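Local atomic coordinates of Lys-gingipain W83 (Porphyromonas gingivalis, PDB entry 3KM5), a protein that cleaves proteins after lysine as a secreted protease that may act in virulence, and carries adhesin domains, such as this K2 domain, that are haemolytic in vitro when isolated. Residues E7-A19 and D29-L41. Numbering follows the deposited sequence.
Sequences ETFESSTHGEAPA and DGQGWLCLSSGQL. With CA (calcium ion), chain C; CA (calcium ion), chain D; SO4 (sulfate ion), chain E; NO3 (nitrate ion), chain F.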
loop_
_atom_site.group_PDB
_atom_site.type_symbol
_atom_site.label_atom_id
_atom_site.label_comp_id
_atom_site.label_asym_id
_atom_site.label_seq_id
_atom_site.Cartn_x
_atom_site.Cartn_y
_atom_site.Cartn_z
ATOM N N GLU A 7 6.168 4.568 -9.695
ATOM C CA GLU A 7 4.715 4.561 -9.664
ATOM C C GLU A 7 4.203 5.635 -8.731
ATOM O O GLU A 7 4.504 5.615 -7.537
ATOM C CB GLU A 7 4.168 3.193 -9.239
ATOM C CG GLU A 7 2.660 3.155 -9.081
ATOM C CD GLU A 7 1.945 3.490 -10.371
ATOM O OE1 GLU A 7 1.981 2.639 -11.287
ATOM O OE2 GLU A 7 1.366 4.592 -10.474
ATOM N N THR A 8 3.497 6.622 -9.285
ATOM C CA THR A 8 2.994 7.751 -8.508
ATOM C C THR A 8 1.525 7.629 -8.212
ATOM O O THR A 8 1.009 8.424 -7.439
ATOM C CB THR A 8 3.200 9.077 -9.247
ATOM O OG1 THR A 8 2.384 9.087 -10.429
ATOM C CG2 THR A 8 4.680 9.282 -9.558
ATOM N N PHE A 9 0.845 6.715 -8.897
ATOM C CA PHE A 9 -0.610 6.581 -8.855
ATOM C C PHE A 9 -1.385 7.749 -9.428
ATOM O O PHE A 9 -2.594 7.738 -9.408
ATOM C CB PHE A 9 -1.118 6.214 -7.454
ATOM C CG PHE A 9 -0.508 4.935 -6.948
ATOM C CD1 PHE A 9 -0.831 3.733 -7.564
ATOM C CD2 PHE A 9 0.492 4.957 -5.987
ATOM C CE1 PHE A 9 -0.209 2.542 -7.196
ATOM C CE2 PHE A 9 1.108 3.755 -5.612
ATOM C CZ PHE A 9 0.761 2.567 -6.208
ATOM N N GLU A 10 -0.684 8.711 -10.030
ATOM C CA GLU A 10 -1.353 9.887 -10.552
ATOM C C GLU A 10 -2.185 9.558 -11.789
ATOM O O GLU A 10 -3.220 10.213 -12.005
ATOM C CB GLU A 10 -0.353 11.009 -10.822
ATOM C CG GLU A 10 0.417 11.411 -9.574
ATOM C CD GLU A 10 -0.465 11.811 -8.426
ATOM O OE1 GLU A 10 -1.344 12.696 -8.585
ATOM O OE2 GLU A 10 -0.268 11.267 -7.295
ATOM N N SER A 11 -1.774 8.532 -12.544
ATOM C CA SER A 11 -2.562 8.040 -13.690
ATOM C C SER A 11 -3.710 7.078 -13.341
ATOM O O SER A 11 -4.440 6.624 -14.240
ATOM C CB SER A 11 -1.661 7.378 -14.724
ATOM O OG SER A 11 -1.307 6.071 -14.305
ATOM N N SER A 12 -3.872 6.761 -12.057
ATOM C CA SER A 12 -4.980 5.923 -11.617
ATOM C C SER A 12 -6.130 6.800 -11.135
ATOM O O SER A 12 -5.997 8.020 -11.022
ATOM C CB SER A 12 -4.535 5.020 -10.462
ATOM O OG SER A 12 -3.610 4.063 -10.946
ATOM N N THR A 13 -7.276 6.181 -10.855
ATOM C CA THR A 13 -8.483 6.936 -10.468
ATOM C C THR A 13 -9.021 6.517 -9.095
ATOM O O THR A 13 -8.969 5.339 -8.728
ATOM C CB THR A 13 -9.573 6.752 -11.534
ATOM O OG1 THR A 13 -9.136 7.340 -12.774
ATOM C CG2 THR A 13 -10.880 7.388 -11.126
ATOM N N HIS A 14 -9.530 7.489 -8.349
ATOM C CA HIS A 14 -10.113 7.231 -7.018
ATOM C C HIS A 14 -11.134 6.088 -7.052
ATOM O O HIS A 14 -12.047 6.097 -7.894
ATOM C CB HIS A 14 -10.775 8.506 -6.494
ATOM C CG HIS A 14 -11.367 8.332 -5.146
ATOM N ND1 HIS A 14 -10.632 8.482 -3.991
ATOM C CD2 HIS A 14 -12.610 7.957 -4.763
ATOM C CE1 HIS A 14 -11.406 8.227 -2.952
ATOM N NE2 HIS A 14 -12.610 7.901 -3.390
ATOM N N GLY A 15 -10.971 5.100 -6.166
ATOM C CA GLY A 15 -11.909 3.983 -6.059
ATOM C C GLY A 15 -11.688 2.791 -6.973
ATOM O O GLY A 15 -12.407 1.789 -6.924
ATOM N N GLU A 16 -10.671 2.884 -7.819
ATOM C CA GLU A 16 -10.291 1.782 -8.695
ATOM C C GLU A 16 -8.983 1.174 -8.295
ATOM O O GLU A 16 -8.193 1.818 -7.598
ATOM C CB GLU A 16 -10.123 2.281 -10.127
ATOM C CG GLU A 16 -11.350 2.928 -10.691
ATOM C CD GLU A 16 -12.567 2.014 -10.788
ATOM O OE1 GLU A 16 -12.421 0.780 -10.922
ATOM O OE2 GLU A 16 -13.662 2.575 -10.693
ATOM N N ALA A 17 -8.743 -0.069 -8.725
ATOM C CA ALA A 17 -7.446 -0.692 -8.583
ATOM C C ALA A 17 -6.503 0.123 -9.447
ATOM O O ALA A 17 -6.897 0.668 -10.476
ATOM C CB ALA A 17 -7.459 -2.177 -9.036
ATOM N N PRO A 18 -5.243 0.231 -9.033
ATOM C CA PRO A 18 -4.319 1.026 -9.795
ATOM C C PRO A 18 -4.103 0.511 -11.208
ATOM O O PRO A 18 -4.045 -0.692 -11.454
ATOM C CB PRO A 18 -3.005 0.909 -9.013
ATOM C CG PRO A 18 -3.356 0.379 -7.759
ATOM C CD PRO A 18 -4.576 -0.437 -7.902
ATOM N N ALA A 19 -3.952 1.454 -12.116
ATOM C CA ALA A 19 -3.650 1.171 -13.493
ATOM C C ALA A 19 -2.283 0.460 -13.539
ATOM O O ALA A 19 -1.356 0.852 -12.853
ATOM C CB ALA A 19 -3.615 2.507 -14.255
ATOM N N ASP A 29 -12.832 -10.914 1.580
ATOM C CA ASP A 29 -13.868 -10.020 2.103
ATOM C C ASP A 29 -14.346 -8.910 1.126
ATOM O O ASP A 29 -15.083 -8.016 1.506
ATOM C CB ASP A 29 -13.444 -9.344 3.424
ATOM C CG ASP A 29 -12.339 -8.332 3.257
ATOM O OD1 ASP A 29 -11.841 -8.155 2.115
ATOM O OD2 ASP A 29 -11.954 -7.712 4.267
ATOM N N GLY A 30 -13.920 -8.947 -0.136
ATOM C CA GLY A 30 -14.396 -7.947 -1.109
ATOM C C GLY A 30 -13.834 -6.551 -0.897
ATOM O O GLY A 30 -14.329 -5.578 -1.443
ATOM N N GLN A 31 -12.740 -6.462 -0.144
ATOM C CA GLN A 31 -12.039 -5.203 0.147
ATOM C C GLN A 31 -10.544 -5.408 -0.087
ATOM O O GLN A 31 -9.965 -6.409 0.370
ATOM C CB GLN A 31 -12.312 -4.747 1.590
ATOM C CG GLN A 31 -13.848 -4.551 1.818
ATOM C CD GLN A 31 -14.266 -4.050 3.166
ATOM O OE1 GLN A 31 -15.056 -4.692 3.863
ATOM N NE2 GLN A 31 -13.770 -2.892 3.538
ATOM N N GLY A 32 -9.909 -4.492 -0.838
ATOM C CA GLY A 32 -8.537 -4.697 -1.186
ATOM C C GLY A 32 -7.865 -3.372 -1.458
ATOM O O GLY A 32 -8.287 -2.332 -0.930
ATOM N N TRP A 33 -6.797 -3.431 -2.251
ATOM C CA TRP A 33 -6.039 -2.231 -2.599
ATOM C C TRP A 33 -6.786 -1.354 -3.603
ATOM O O TRP A 33 -7.227 -1.848 -4.648
ATOM C CB TRP A 33 -4.703 -2.624 -3.197
ATOM C CG TRP A 33 -3.712 -3.205 -2.229
ATOM C CD1 TRP A 33 -3.462 -4.518 -2.035
ATOM C CD2 TRP A 33 -2.802 -2.498 -1.366
ATOM N NE1 TRP A 33 -2.471 -4.686 -1.126
ATOM C CE2 TRP A 33 -2.052 -3.463 -0.664
ATOM C CE3 TRP A 33 -2.588 -1.151 -1.084
ATOM C CZ2 TRP A 33 -1.030 -3.105 0.224
ATOM C CZ3 TRP A 33 -1.602 -0.803 -0.174
ATOM C CH2 TRP A 33 -0.857 -1.782 0.486
ATOM N N LEU A 34 -6.917 -0.068 -3.286
ATOM C CA LEU A 34 -7.601 0.899 -4.142
ATOM C C LEU A 34 -6.791 2.183 -4.211
ATOM O O LEU A 34 -6.225 2.622 -3.207
ATOM C CB LEU A 34 -8.977 1.284 -3.578
ATOM C CG LEU A 34 -10.099 0.239 -3.537
ATOM C CD1 LEU A 34 -11.289 0.878 -2.840
ATOM C CD2 LEU A 34 -10.491 -0.210 -4.923
ATOM N N CYS A 35 -6.822 2.838 -5.362
ATOM C CA CYS A 35 -6.315 4.187 -5.488
ATOM C C CYS A 35 -7.265 5.141 -4.782
ATOM O O CYS A 35 -8.474 4.977 -4.867
ATOM C CB CYS A 35 -6.236 4.552 -6.960
ATOM S SG CYS A 35 -5.887 6.308 -7.332
ATOM N N LEU A 36 -6.701 6.071 -4.016
ATOM C CA LEU A 36 -7.449 7.168 -3.392
ATOM C C LEU A 36 -6.877 8.499 -3.856
ATOM O O LEU A 36 -5.654 8.624 -4.015
ATOM C CB LEU A 36 -7.333 7.142 -1.883
ATOM C CG LEU A 36 -7.730 5.850 -1.179
ATOM C CD1 LEU A 36 -7.494 6.000 0.334
ATOM C CD2 LEU A 36 -9.165 5.394 -1.516
ATOM N N SER A 37 -7.760 9.489 -4.063
ATOM C CA SER A 37 -7.346 10.852 -4.377
ATOM C C SER A 37 -7.693 11.842 -3.270
ATOM O O SER A 37 -8.805 11.808 -2.722
ATOM C CB SER A 37 -8.032 11.331 -5.647
ATOM O OG SER A 37 -7.698 12.695 -5.865
ATOM N N SER A 38 -6.751 12.715 -2.950
ATOM C CA SER A 38 -6.970 13.795 -1.997
ATOM C C SER A 38 -8.045 14.782 -2.464
ATOM O O SER A 38 -8.576 15.540 -1.651
ATOM C CB SER A 38 -5.666 14.564 -1.734
ATOM O OG SER A 38 -5.204 15.130 -2.958
ATOM N N GLY A 39 -8.327 14.801 -3.762
ATOM C CA GLY A 39 -9.428 15.616 -4.303
ATOM C C GLY A 39 -10.806 15.020 -4.016
ATOM O O GLY A 39 -11.827 15.668 -4.272
ATOM N N GLN A 40 -10.856 13.787 -3.502
ATOM C CA GLN A 40 -12.119 13.125 -3.153
ATOM C C GLN A 40 -12.298 12.888 -1.652
ATOM O O GLN A 40 -13.432 12.835 -1.167
ATOM C CB GLN A 40 -12.272 11.793 -3.902
ATOM C CG GLN A 40 -12.445 11.946 -5.407
ATOM C CD GLN A 40 -13.660 12.776 -5.787
ATOM O OE1 GLN A 40 -13.549 13.748 -6.535
ATOM N NE2 GLN A 40 -14.820 12.409 -5.256
ATOM N N LEU A 41 -11.194 12.751 -0.918
ATOM C CA LEU A 41 -11.251 12.516 0.521
ATOM C C LEU A 41 -10.565 13.654 1.232
ATOM O O LEU A 41 -9.361 13.876 1.056
ATOM C CB LEU A 41 -10.561 11.207 0.886
ATOM C CG LEU A 41 -11.230 9.931 0.397
ATOM C CD1 LEU A 41 -10.274 8.782 0.726
ATOM C CD2 LEU A 41 -12.573 9.709 1.038
HETATM CA CA CA C . -9.514 -8.301 1.545
HETATM CA CA CA D . 1.062 10.124 -5.703
HETATM S S SO4 E . 1.611 6.766 -12.934
HETATM O O1 SO4 E . 1.649 7.899 -13.870
HETATM O O2 SO4 E . 1.773 5.488 -13.667
HETATM O O3 SO4 E . 0.342 6.802 -12.250
HETATM O O4 SO4 E . 2.747 6.786 -12.015
HETATM N N NO3 F . -12.111 -2.612 -2.396
HETATM O O1 NO3 F . -11.249 -3.387 -3.165
HETATM O O2 NO3 F . -11.692 -2.083 -1.192
HETATM O O3 NO3 F . -13.437 -2.337 -2.820
HETATM O O HOH W 1 -9.422 -7.031 3.632
HETATM O O HOH W 2 3.226 10.761 -6.403
#
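His14, Gly15 and Glu16 bring the loop after strand 5-7 against the edge of strand 34-37, a backbone-and-imidazole contact in the beta jelly roll of this adhesin domain. The other edge of that strand pairs with strand 51-56, and the loop covers this one with a type II turn from Thr13 to Glu16. Both hydrogen bonds of the Cys35 backbone go to the turn: Gly15 N gives to Cys35 O (2.8 Å), and Cys35 N gives to Glu16 O at 2.8 Å. Glycine suits the third place of the turn: at the backbone angles of Gly15 (phi 86°) a CB would jam against the carbonyl O of His14. Cys35 points its short side chain into the loop, CB 3.3 Å from Thr13 O and SG 3.6 Å from Ser12 CB. Ser12 OG in turn accepts from Ala19 N, bridging the bend between them. Beyond the contact, Thr8 and Glu10 bind one calcium with Gly48, Asn51 and Asp172; Asp29 and Gln31 bind another with Asp25, Asp27 and Asn67. His14 reaches the end of strand 34-37 because chi1 (-179°) swings its ring away from its own backbone N. Histidine suits this place by offering both a flat face and an acceptor nitrogen. Gln40 CB sits over that face in a CH-pi contact, 3.7 Å from the ring centroid, and Leu41 CD1 meets the edge at CE1. In the ring plane, His14 ND1 accepts a nearly straight hydrogen bond (168°) from Ser37 N at 3.0 Å.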